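Local coordinates for Tb427.07.360- putative uncharacterized metacyclic invariant surface protein from Trypanosoma brucei (Trypanosoma brucei, PDB 5VTL) that is of unknown function but is probably displayed on the surface of the metacyclic trypanosome as an invariant, helical protein, at residues L144-V148 with M167-R171. Residues are numbered along the deposited sequence; the frame is centred on the assembly and turned at random.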
loop_
_atom_site.group_PDB
_atom_site.type_symbol
_atom_site.label_atom_id
_atom_site.label_comp_id
_atom_site.label_asym_id
_atom_site.label_seq_id
_atom_site.Cartn_x
_atom_site.Cartn_y
_atom_site.Cartn_z
ATOM N N LEU A 144 11.930 1.371 6.210
ATOM C CA LEU A 144 12.507 0.172 6.823
ATOM C C LEU A 144 13.884 -0.143 6.236
ATOM O O LEU A 144 14.773 -0.599 6.944
ATOM C CB LEU A 144 11.586 -1.046 6.667
ATOM C CG LEU A 144 10.216 -0.979 7.349
ATOM C CD1 LEU A 144 9.426 -2.211 6.991
ATOM C CD2 LEU A 144 10.335 -0.854 8.837
ATOM N N LYS A 145 14.059 0.105 4.946
ATOM C CA LYS A 145 15.357 -0.053 4.308
ATOM C C LYS A 145 16.382 0.893 4.918
ATOM O O LYS A 145 17.476 0.492 5.276
ATOM C CB LYS A 145 15.260 0.226 2.803
ATOM C CG LYS A 145 16.604 0.230 2.077
ATOM C CD LYS A 145 16.436 0.405 0.571
ATOM C CE LYS A 145 15.819 1.725 0.211
ATOM N NZ LYS A 145 15.867 1.989 -1.244
ATOM N N LYS A 146 16.028 2.168 5.015
ATOM C CA LYS A 146 16.947 3.143 5.601
ATOM C C LYS A 146 17.306 2.800 7.043
ATOM O O LYS A 146 18.424 3.020 7.482
ATOM C CB LYS A 146 16.332 4.543 5.544
ATOM C CG LYS A 146 16.157 5.077 4.141
ATOM C CD LYS A 146 17.521 5.260 3.447
ATOM C CE LYS A 146 17.551 4.719 2.048
ATOM N NZ LYS A 146 18.813 5.163 1.367
ATOM N N ALA A 147 16.340 2.272 7.780
ATOM C CA ALA A 147 16.560 1.884 9.170
ATOM C C ALA A 147 17.650 0.815 9.290
ATOM O O ALA A 147 18.575 0.917 10.111
ATOM C CB ALA A 147 15.260 1.409 9.774
ATOM N N VAL A 148 17.554 -0.207 8.448
ATOM C CA VAL A 148 18.547 -1.267 8.454
ATOM C C VAL A 148 19.884 -0.672 8.021
ATOM O O VAL A 148 20.931 -0.947 8.613
ATOM C CB VAL A 148 18.102 -2.410 7.523
ATOM C CG1 VAL A 148 19.243 -3.394 7.290
ATOM C CG2 VAL A 148 16.854 -3.113 8.113
ATOM N N MET A 167 15.515 -8.710 9.936
ATOM C CA MET A 167 14.483 -7.866 9.329
ATOM C C MET A 167 13.963 -8.350 7.984
ATOM O O MET A 167 13.032 -7.768 7.441
ATOM C CB MET A 167 15.017 -6.443 9.147
ATOM C CG MET A 167 14.994 -5.673 10.435
ATOM S SD MET A 167 13.289 -5.296 10.878
ATOM C CE MET A 167 12.857 -4.157 9.556
ATOM N N ALA A 168 14.573 -9.389 7.444
ATOM C CA ALA A 168 14.308 -9.798 6.070
ATOM C C ALA A 168 12.838 -10.205 5.870
ATOM O O ALA A 168 12.225 -9.863 4.865
ATOM C CB ALA A 168 15.228 -10.931 5.685
ATOM N N ASP A 169 12.283 -10.921 6.844
ATOM C CA ASP A 169 10.912 -11.438 6.743
ATOM C C ASP A 169 9.918 -10.280 6.750
ATOM O O ASP A 169 9.066 -10.186 5.872
ATOM C CB ASP A 169 10.622 -12.381 7.900
ATOM C CG ASP A 169 11.101 -13.808 7.641
ATOM O OD1 ASP A 169 11.888 -14.026 6.692
ATOM O OD2 ASP A 169 10.692 -14.718 8.403
ATOM N N LEU A 170 10.038 -9.398 7.740
ATOM C CA LEU A 170 9.173 -8.221 7.818
ATOM C C LEU A 170 9.237 -7.398 6.543
ATOM O O LEU A 170 8.201 -6.962 6.002
ATOM C CB LEU A 170 9.577 -7.340 8.990
ATOM C CG LEU A 170 8.914 -5.973 9.068
ATOM C CD1 LEU A 170 7.390 -6.080 9.022
ATOM C CD2 LEU A 170 9.368 -5.298 10.363
ATOM N N ARG A 171 10.457 -7.175 6.071
ATOM C CA ARG A 171 10.645 -6.342 4.892
ATOM C C ARG A 171 10.062 -6.986 3.649
ATOM O O ARG A 171 9.503 -6.295 2.794
ATOM C CB ARG A 171 12.117 -5.994 4.736
ATOM C CG ARG A 171 12.544 -5.045 5.859
ATOM C CD ARG A 171 13.950 -4.554 5.693
ATOM N NE ARG A 171 14.118 -3.984 4.369
ATOM C CZ ARG A 171 15.251 -3.987 3.676
ATOM N NH1 ARG A 171 16.346 -4.545 4.176
ATOM N NH2 ARG A 171 15.277 -3.435 2.469
#
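An antiparallel helical hairpin, helix 141-154 turning back into helix 157-209, has its arms packed together where L144 and V148 meet M167, L170 and R171. The two local axes run at 167° and come no closer than 11.3 Å, a wide spacing that side chains, not backbones, must bridge; no hydrogen bond crosses it. V148 and M167 lie alongside each other, pointing opposite ways, with V148 CG2 3.9 Å from M167 CG. Bends at chi2 (-71°) and chi3 (-67°) fold the M167 chain back, bringing its CE to 4.2 Å from CD2 of L144. The other branch of that leucine, CD1, reaches L170 CG at 4.3 Å. R171 then spans the gap with its aliphatic stem: its CG packs against L144 CB, and its CD lies 4.0 Å from V148 CG2. Beyond the stem, one face of the guanidinium rests on the helix backbone, K145 CA standing 3.7 Å above its plane and off-centre over that face. NH2 of R171 also touches K145 CB, yet it is 6.6 Å from K145 NZ, because the bend at chi3 carries the amine off from the contact; the separation probably limits repulsion between the two like charges. Helix 4-58 packs on the contact, F13 meeting both A147 and M167 and L17 meeting L170, while A97 and A101 of helix 63-102 also pack on L170.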